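PDB 5FLW: Exo-beta-1,3-galactanase from Bifidobacterium bifidum, which probably hydrolyses beta-1,3-galactan from its non-reducing ends, releasing galactose, as a member of glycoside hydrolase family 43. Local coordinates for residues Phe233-Tyr241 / Gly288-Asp296; Thr240-Val249 / Phe261-Gln269. All coordinates share one frame; numbering follows the deposited sequence.

Interaction 1: Phe233-Tyr241 / Gly288-Asp296; sequences FAPEGAKTY and GVASLTWSD. Unlike the reference sequence in segment 233-241: E236 (reference Lys).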
loop_
_atom_site.group_PDB
_atom_site.type_symbol
_atom_site.label_atom_id
_atom_site.label_comp_id
_atom_site.label_asym_id
_atom_site.label_seq_id
_atom_site.Cartn_x
_atom_site.Cartn_y
_atom_site.Cartn_z
ATOM N N PHE A 233 8.939 8.178 -12.364
ATOM C CA PHE A 233 8.860 9.371 -11.512
ATOM C C PHE A 233 10.144 9.733 -10.763
ATOM O O PHE A 233 10.254 10.864 -10.271
ATOM C CB PHE A 233 7.656 9.349 -10.544
ATOM C CG PHE A 233 7.565 8.118 -9.676
ATOM C CD1 PHE A 233 6.917 6.967 -10.123
ATOM C CD2 PHE A 233 8.122 8.117 -8.402
ATOM C CE1 PHE A 233 6.834 5.820 -9.320
ATOM C CE2 PHE A 233 8.047 6.963 -7.576
ATOM C CZ PHE A 233 7.399 5.825 -8.044
ATOM N N ALA A 234 11.092 8.810 -10.635
ATOM C CA ALA A 234 12.432 9.057 -10.122
ATOM C C ALA A 234 13.457 8.985 -11.261
ATOM O O ALA A 234 13.146 8.521 -12.364
ATOM C CB ALA A 234 12.768 8.014 -9.050
ATOM N N PRO A 235 14.698 9.433 -11.025
ATOM C CA PRO A 235 15.675 9.447 -12.127
ATOM C C PRO A 235 15.933 8.046 -12.667
ATOM O O PRO A 235 15.881 7.036 -11.951
ATOM C CB PRO A 235 16.924 10.052 -11.485
ATOM C CG PRO A 235 16.436 10.810 -10.310
ATOM C CD PRO A 235 15.194 10.150 -9.826
ATOM N N GLU A 236 16.171 7.995 -13.968
ATOM C CA GLU A 236 16.491 6.736 -14.613
ATOM C C GLU A 236 17.733 6.116 -13.997
ATOM O O GLU A 236 18.767 6.777 -13.853
ATOM C CB GLU A 236 16.691 6.972 -16.109
ATOM C CG GLU A 236 16.962 5.725 -16.921
ATOM C CD GLU A 236 16.991 5.999 -18.413
ATOM O OE1 GLU A 236 17.429 7.122 -18.817
ATOM O OE2 GLU A 236 16.627 5.058 -19.183
ATOM N N GLY A 237 17.625 4.834 -13.639
ATOM C CA GLY A 237 18.713 4.136 -13.018
ATOM C C GLY A 237 18.801 4.310 -11.521
ATOM O O GLY A 237 19.587 3.596 -10.884
ATOM N N ALA A 238 18.026 5.230 -10.929
ATOM C CA ALA A 238 18.036 5.384 -9.475
ATOM C C ALA A 238 17.301 4.249 -8.767
ATOM O O ALA A 238 17.362 4.172 -7.534
ATOM C CB ALA A 238 17.415 6.708 -9.030
ATOM N N LYS A 239 16.588 3.383 -9.504
ATOM C CA LYS A 239 15.802 2.291 -8.905
ATOM C C LYS A 239 14.851 2.807 -7.819
ATOM O O LYS A 239 14.683 2.179 -6.775
ATOM C CB LYS A 239 16.685 1.161 -8.348
ATOM C CG LYS A 239 17.744 0.583 -9.257
ATOM C CD LYS A 239 17.175 -0.069 -10.474
ATOM C CE LYS A 239 18.316 -0.740 -11.261
ATOM N NZ LYS A 239 17.954 -1.086 -12.695
ATOM N N THR A 240 14.221 3.966 -8.069
ATOM C CA THR A 240 13.297 4.578 -7.104
ATOM C C THR A 240 14.015 4.825 -5.772
ATOM O O THR A 240 13.491 4.546 -4.687
ATOM C CB THR A 240 12.022 3.738 -6.920
ATOM O OG1 THR A 240 11.627 3.177 -8.179
ATOM C CG2 THR A 240 10.877 4.601 -6.417
ATOM N N TYR A 241 15.268 5.272 -5.865
ATOM C CA TYR A 241 16.140 5.438 -4.691
ATOM C C TYR A 241 16.285 4.127 -3.910
ATOM O O TYR A 241 16.198 4.082 -2.672
ATOM C CB TYR A 241 15.747 6.647 -3.839
ATOM C CG TYR A 241 15.960 7.888 -4.658
ATOM C CD1 TYR A 241 17.240 8.260 -5.032
ATOM C CD2 TYR A 241 14.881 8.640 -5.132
ATOM C CE1 TYR A 241 17.463 9.375 -5.814
ATOM C CE2 TYR A 241 15.083 9.764 -5.913
ATOM C CZ TYR A 241 16.386 10.126 -6.261
ATOM O OH TYR A 241 16.662 11.252 -7.039
ATOM N N GLY A 288 -0.148 16.548 -14.090
ATOM C CA GLY A 288 0.118 15.283 -14.738
ATOM C C GLY A 288 1.532 14.795 -14.602
ATOM O O GLY A 288 1.867 13.739 -15.162
ATOM N N VAL A 289 2.370 15.505 -13.861
ATOM C CA VAL A 289 3.764 15.136 -13.699
ATOM C C VAL A 289 4.009 14.800 -12.232
ATOM O O VAL A 289 3.627 15.566 -11.339
ATOM C CB VAL A 289 4.706 16.246 -14.192
ATOM C CG1 VAL A 289 6.151 15.829 -13.965
ATOM C CG2 VAL A 289 4.443 16.505 -15.637
ATOM N N ALA A 290 4.619 13.647 -11.988
ATOM C CA ALA A 290 5.042 13.237 -10.656
ATOM C C ALA A 290 6.564 13.112 -10.651
ATOM O O ALA A 290 7.149 12.565 -11.594
ATOM C CB ALA A 290 4.407 11.898 -10.246
ATOM N N SER A 291 7.210 13.621 -9.599
ATOM C CA SER A 291 8.668 13.691 -9.605
ATOM C C SER A 291 9.250 13.473 -8.212
ATOM O O SER A 291 8.867 14.144 -7.247
ATOM C CB SER A 291 9.139 15.041 -10.177
ATOM O OG SER A 291 10.505 15.206 -9.891
ATOM N N LEU A 292 10.206 12.562 -8.113
ATOM C CA LEU A 292 10.810 12.210 -6.833
ATOM C C LEU A 292 12.303 12.494 -6.921
ATOM O O LEU A 292 12.978 11.947 -7.800
ATOM C CB LEU A 292 10.553 10.730 -6.517
ATOM C CG LEU A 292 10.950 10.191 -5.157
ATOM C CD1 LEU A 292 10.065 10.806 -4.047
ATOM C CD2 LEU A 292 10.890 8.630 -5.144
ATOM N N THR A 293 12.814 13.350 -6.021
ATOM C CA THR A 293 14.203 13.816 -6.061
ATOM C C THR A 293 14.879 13.742 -4.698
ATOM O O THR A 293 14.347 14.251 -3.706
ATOM C CB THR A 293 14.311 15.253 -6.552
ATOM O OG1 THR A 293 13.616 15.352 -7.799
ATOM C CG2 THR A 293 15.724 15.565 -6.806
ATOM N N TRP A 294 16.072 13.151 -4.667
ATOM C CA TRP A 294 16.842 13.118 -3.431
ATOM C C TRP A 294 17.432 14.502 -3.134
ATOM O O TRP A 294 17.648 15.319 -4.026
ATOM C CB TRP A 294 17.982 12.102 -3.557
ATOM C CG TRP A 294 18.618 11.694 -2.282
ATOM C CD1 TRP A 294 19.751 12.219 -1.722
ATOM C CD2 TRP A 294 18.166 10.659 -1.379
ATOM N NE1 TRP A 294 20.048 11.561 -0.538
ATOM C CE2 TRP A 294 19.090 10.610 -0.300
ATOM C CE3 TRP A 294 17.079 9.774 -1.381
ATOM C CZ2 TRP A 294 18.956 9.712 0.763
ATOM C CZ3 TRP A 294 16.950 8.867 -0.328
ATOM C CH2 TRP A 294 17.890 8.843 0.731
ATOM N N SER A 295 17.717 14.741 -1.856
ATOM C CA SER A 295 18.432 15.924 -1.399
ATOM C C SER A 295 19.569 15.505 -0.480
ATOM O O SER A 295 19.443 14.555 0.294
ATOM C CB SER A 295 17.462 16.836 -0.642
ATOM O OG SER A 295 18.189 17.793 0.103
ATOM N N ASP A 296 20.682 16.247 -0.564
ATOM C CA ASP A 296 21.871 16.002 0.253
ATOM C C ASP A 296 21.579 15.959 1.735
ATOM O O ASP A 296 22.348 15.359 2.500
ATOM C CB ASP A 296 22.834 17.178 0.095
ATOM C CG ASP A 296 23.552 17.155 -1.205
ATOM O OD1 ASP A 296 23.517 16.085 -1.851
ATOM O OD2 ASP A 296 24.136 18.200 -1.581
#

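Interaction 2: Thr240-Val249 / Phe261-Gln269; sequences TYDSQVDIVV and FLFIGDRWQ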
loop_
_atom_site.group_PDB
_atom_site.type_symbol
_atom_site.label_atom_id
_atom_site.label_comp_id
_atom_site.label_asym_id
_atom_site.label_seq_id
_atom_site.Cartn_x
_atom_site.Cartn_y
_atom_site.Cartn_z
ATOM N N THR A 240 14.221 3.966 -8.069
ATOM C CA THR A 240 13.297 4.578 -7.104
ATOM C C THR A 240 14.015 4.825 -5.772
ATOM O O THR A 240 13.491 4.546 -4.687
ATOM C CB THR A 240 12.022 3.738 -6.920
ATOM O OG1 THR A 240 11.627 3.177 -8.179
ATOM C CG2 THR A 240 10.877 4.601 -6.417
ATOM N N TYR A 241 15.268 5.272 -5.865
ATOM C CA TYR A 241 16.140 5.438 -4.691
ATOM C C TYR A 241 16.285 4.127 -3.910
ATOM O O TYR A 241 16.198 4.082 -2.672
ATOM C CB TYR A 241 15.747 6.647 -3.839
ATOM C CG TYR A 241 15.960 7.888 -4.658
ATOM C CD1 TYR A 241 17.240 8.260 -5.032
ATOM C CD2 TYR A 241 14.881 8.640 -5.132
ATOM C CE1 TYR A 241 17.463 9.375 -5.814
ATOM C CE2 TYR A 241 15.083 9.764 -5.913
ATOM C CZ TYR A 241 16.386 10.126 -6.261
ATOM O OH TYR A 241 16.662 11.252 -7.039
ATOM N N ASP A 242 16.511 3.051 -4.675
ATOM C CA ASP A 242 16.689 1.698 -4.153
ATOM C C ASP A 242 15.561 1.313 -3.192
ATOM O O ASP A 242 15.784 0.951 -2.033
ATOM C CB ASP A 242 18.079 1.500 -3.534
ATOM C CG ASP A 242 18.353 0.043 -3.164
ATOM O OD1 ASP A 242 17.720 -0.866 -3.743
ATOM O OD2 ASP A 242 19.215 -0.186 -2.282
ATOM N N SER A 243 14.324 1.444 -3.677
ATOM C CA SER A 243 13.162 1.072 -2.886
ATOM C C SER A 243 12.079 0.561 -3.823
ATOM O O SER A 243 12.192 0.655 -5.050
ATOM C CB SER A 243 12.630 2.251 -2.037
ATOM O OG SER A 243 11.890 3.188 -2.817
ATOM N N GLN A 244 11.011 0.042 -3.224
ATOM C CA GLN A 244 9.810 -0.363 -3.946
ATOM C C GLN A 244 8.651 0.487 -3.432
ATOM O O GLN A 244 8.329 0.434 -2.238
ATOM C CB GLN A 244 9.497 -1.849 -3.717
ATOM C CG GLN A 244 8.250 -2.295 -4.513
ATOM C CD GLN A 244 7.834 -3.737 -4.252
ATOM O OE1 GLN A 244 8.111 -4.284 -3.184
ATOM N NE2 GLN A 244 7.174 -4.366 -5.241
ATOM N N VAL A 245 8.028 1.270 -4.333
ATOM C CA VAL A 245 6.931 2.146 -3.920
ATOM C C VAL A 245 5.915 1.345 -3.118
ATOM O O VAL A 245 5.548 0.213 -3.467
ATOM C CB VAL A 245 6.271 2.873 -5.112
ATOM C CG1 VAL A 245 5.611 1.889 -6.087
ATOM C CG2 VAL A 245 5.228 3.880 -4.612
ATOM N N ASP A 246 5.500 1.921 -2.003
ATOM C CA ASP A 246 4.439 1.332 -1.210
ATOM C C ASP A 246 3.191 2.186 -1.206
ATOM O O ASP A 246 2.090 1.666 -1.398
ATOM C CB ASP A 246 4.872 1.122 0.237
ATOM C CG ASP A 246 3.743 0.578 1.058
ATOM O OD1 ASP A 246 3.500 -0.642 0.928
ATOM O OD2 ASP A 246 3.063 1.382 1.757
ATOM N N ILE A 247 3.344 3.487 -0.966
ATOM C CA ILE A 247 2.192 4.375 -0.848
ATOM C C ILE A 247 2.632 5.805 -1.133
ATOM O O ILE A 247 3.780 6.183 -0.869
ATOM C CB ILE A 247 1.520 4.222 0.541
ATOM C CG1 ILE A 247 0.133 4.885 0.560
ATOM C CG2 ILE A 247 2.457 4.717 1.672
ATOM C CD1 ILE A 247 -0.748 4.386 1.688
ATOM N N VAL A 248 1.720 6.590 -1.715
ATOM C CA VAL A 248 1.809 8.042 -1.821
ATOM C C VAL A 248 0.555 8.594 -1.133
ATOM O O VAL A 248 -0.557 8.098 -1.382
ATOM C CB VAL A 248 1.893 8.488 -3.300
ATOM C CG1 VAL A 248 1.832 10.015 -3.429
ATOM C CG2 VAL A 248 3.135 7.927 -3.981
ATOM N N VAL A 249 0.729 9.568 -0.234
ATOM C CA VAL A 249 -0.424 10.198 0.421
ATOM C C VAL A 249 -0.434 11.710 0.243
ATOM O O VAL A 249 0.627 12.343 0.254
ATOM C CB VAL A 249 -0.572 9.816 1.910
ATOM C CG1 VAL A 249 -0.938 8.330 2.060
ATOM C CG2 VAL A 249 0.671 10.220 2.694
ATOM N N PHE A 261 2.708 16.040 -0.914
ATOM C CA PHE A 261 2.519 14.597 -0.964
ATOM C C PHE A 261 3.747 13.938 -0.360
ATOM O O PHE A 261 4.872 14.448 -0.489
ATOM C CB PHE A 261 2.302 14.113 -2.409
ATOM C CG PHE A 261 1.069 14.685 -3.059
ATOM C CD1 PHE A 261 1.117 15.913 -3.728
ATOM C CD2 PHE A 261 -0.139 14.003 -2.995
ATOM C CE1 PHE A 261 -0.027 16.444 -4.320
ATOM C CE2 PHE A 261 -1.278 14.516 -3.578
ATOM C CZ PHE A 261 -1.233 15.742 -4.246
ATOM N N LEU A 262 3.513 12.800 0.292
ATOM C CA LEU A 262 4.554 11.979 0.895
ATOM C C LEU A 262 4.637 10.649 0.150
ATOM O O LEU A 262 3.606 10.021 -0.115
ATOM C CB LEU A 262 4.254 11.718 2.376
ATOM C CG LEU A 262 5.396 11.079 3.158
ATOM C CD1 LEU A 262 6.559 12.047 3.303
ATOM C CD2 LEU A 262 4.882 10.575 4.513
ATOM N N PHE A 263 5.862 10.265 -0.225
ATOM C CA PHE A 263 6.187 8.956 -0.788
ATOM C C PHE A 263 6.830 8.097 0.307
ATOM O O PHE A 263 7.770 8.544 0.971
ATOM C CB PHE A 263 7.189 9.132 -1.946
ATOM C CG PHE A 263 7.899 7.850 -2.384
ATOM C CD1 PHE A 263 9.068 7.399 -1.726
ATOM C CD2 PHE A 263 7.420 7.111 -3.476
ATOM C CE1 PHE A 263 9.704 6.223 -2.134
ATOM C CE2 PHE A 263 8.063 5.944 -3.892
ATOM C CZ PHE A 263 9.205 5.495 -3.207
ATOM N N ILE A 264 6.349 6.855 0.462
ATOM C CA ILE A 264 7.017 5.837 1.266
ATOM C C ILE A 264 7.262 4.613 0.380
ATOM O O ILE A 264 6.344 4.144 -0.308
ATOM C CB ILE A 264 6.225 5.495 2.546
ATOM C CG1 ILE A 264 6.287 6.693 3.516
ATOM C CG2 ILE A 264 6.775 4.212 3.198
ATOM C CD1 ILE A 264 5.386 6.597 4.721
ATOM N N GLY A 265 8.518 4.140 0.369
ATOM C CA GLY A 265 8.871 2.905 -0.296
ATOM C C GLY A 265 9.587 1.983 0.675
ATOM O O GLY A 265 10.162 2.419 1.665
ATOM N N ASP A 266 9.518 0.682 0.388
ATOM C CA ASP A 266 10.162 -0.344 1.205
ATOM C C ASP A 266 11.529 -0.712 0.633
ATOM O O ASP A 266 11.662 -0.914 -0.574
ATOM C CB ASP A 266 9.301 -1.614 1.276
ATOM C CG ASP A 266 8.016 -1.404 2.052
ATOM O OD1 ASP A 266 8.084 -1.273 3.282
ATOM O OD2 ASP A 266 6.938 -1.346 1.433
ATOM N N ARG A 267 12.531 -0.842 1.523
ATOM C CA ARG A 267 13.847 -1.452 1.221
ATOM C C ARG A 267 13.865 -2.852 1.829
ATOM O O ARG A 267 14.364 -3.054 2.938
ATOM C CB ARG A 267 14.990 -0.645 1.827
ATOM C CG ARG A 267 15.455 0.434 0.961
ATOM C CD ARG A 267 16.880 0.909 1.245
ATOM N NE ARG A 267 17.113 1.961 0.282
ATOM C CZ ARG A 267 18.021 2.914 0.397
ATOM N NH1 ARG A 267 18.829 2.963 1.460
ATOM N NH2 ARG A 267 18.108 3.816 -0.572
ATOM N N TRP A 268 13.326 -3.816 1.078
ATOM C CA TRP A 268 13.140 -5.165 1.590
ATOM C C TRP A 268 14.478 -5.857 1.795
ATOM O O TRP A 268 15.325 -5.894 0.890
ATOM C CB TRP A 268 12.289 -5.969 0.612
ATOM C CG TRP A 268 10.916 -5.447 0.416
ATOM C CD1 TRP A 268 10.400 -4.856 -0.720
ATOM C CD2 TRP A 268 9.842 -5.494 1.371
ATOM N NE1 TRP A 268 9.071 -4.525 -0.519
ATOM C CE2 TRP A 268 8.701 -4.922 0.749
ATOM C CE3 TRP A 268 9.720 -5.992 2.679
ATOM C CZ2 TRP A 268 7.453 -4.832 1.412
ATOM C CZ3 TRP A 268 8.493 -5.895 3.321
ATOM C CH2 TRP A 268 7.379 -5.337 2.693
ATOM N N GLN A 269 14.655 -6.434 2.971
ATOM C CA GLN A 269 15.870 -7.166 3.322
ATOM C C GLN A 269 15.507 -8.644 3.431
ATOM O O GLN A 269 14.973 -9.095 4.445
ATOM C CB GLN A 269 16.457 -6.607 4.617
ATOM C CG GLN A 269 16.929 -5.155 4.463
ATOM C CD GLN A 269 18.208 -5.043 3.644
ATOM O OE1 GLN A 269 18.177 -4.973 2.417
ATOM N NE2 GLN A 269 19.342 -5.034 4.328
HETATM O O HOH W 1 6.496 -1.784 -1.181
#

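Interaction 1: Phe233-Tyr241 / Gly288-Asp296
The Y241 ring and the W294 indole meet at an oblique angle, with the ring planes 41° apart. The tyrosine OH accepts the backbone N-H of W294 (OH to N 3.1 Å, 157° at the hydrogen). W294 also reaches over one face of the phenol ring: its CE3 lies 3.9 Å from Y241 CG, and its CB is 3.6 Å from Y241 CE1. On the opposite side A238 CB lies over the rim of the ring. The Y241 ring is directed at residues 292-294 by a chi1 of -65°, with CG beside the backbone N, and the carbonyl oxygen of L292 lies in the ring plane at its edge, 3.6 Å from CE2.

L292 enters between F233 and Y241. Its CB meets the edge of the F233 ring (CD2, 4.0 Å), and the side chains run alongside each other in the same direction. L292 and Y241, by contrast, pass in opposite directions, with their CD2 atoms 4.0 Å apart. A backbone bond, L292 N to F233 O at 2.7 Å, ties the segments here.

In the fold, 233-241 follows the outer strand 231-232 of one sheet, and 288-296 contains the outer strand 289-291 of the next. F233 and L292 both pack on I283 of strand 278-286 and F263 of strand 261-266, and F203 meets F233 edge-to-face.

Interaction 2: Thr240-Val249 / Phe261-Gln269
Backbone pairing joins V249 to L262, whose N-H and C=O groups bond reciprocally, and it continues through I247 with I264 to Q244 with D266 as an antiparallel hairpin. The register slips by one residue on the way: the carbonyl oxygen of I264 accepts from both D246 N (2.9 Å) and I247 N (3.1 Å), a classic beta bulge.

Apolar contacts gather round F263. V245 CG2 touches its CE2 at 3.6 Å and T240 CG2 touches CZ at 3.7 Å, both obliquely. I247 lies alongside I264, and V249 alongside L262, with paired side chains pointing the same way. The hairpin supplies the first two strands of a four-stranded sheet, one of five such sheets in the chain, in keeping with the five-bladed beta-propeller of family 43.

Polar side-chain bonds close the other end. S243 OG, in plane at the edge of the F263 ring, gives its hydrogen to T240 O. R267, extended from CG to NE (chi3 -180°), grips two successive carbonyls: NH2 bonds to Y241 O (2.9 Å, 165° at the hydrogen) and NE to D242 O. D242 OD2 lies over the guanidinium face, 3.9 Å from NE, a long and purely electrostatic salt bridge. NH2 also donates to T301 O; D242 OD1 bonds to T212, and OD2 also pairs with R304. W268 NE1 donates to Q244 OE1 (2.8 Å) in the plane of the amide, which stands 79° from the indole.

The carboxylates of D246 and D266 come close, OD1 to OD2 3.5 Å, a like-charge approach that the R83 salt bridge to D246 would be expected to ease; water 1 is hydrogen-bonded to D266 OD2 and Q244 O.

How the interactions relate
The centres of interactions 1 and 2 are about 11 Å apart, and both involve the short helix 239-242, sharing T240 and Y241. Along the chain the order is 233-241, 240-249, 261-269, 288-296, so the hairpin of interaction 2 lies between the two halves of interaction 1. Both reach the sheet 244-250, 261-266, 278-286, 289-291: interaction 2 pairs its first two strands, and interaction 1 involves its outermost fourth. They touch directly where F263 CE2 meets F233 CE2 (3.8 Å) and F263 CB meets L292 CD1 (3.9 Å). These contacts link the apolar packing of the two interactions, where the connection from the preceding propeller blade meets this one.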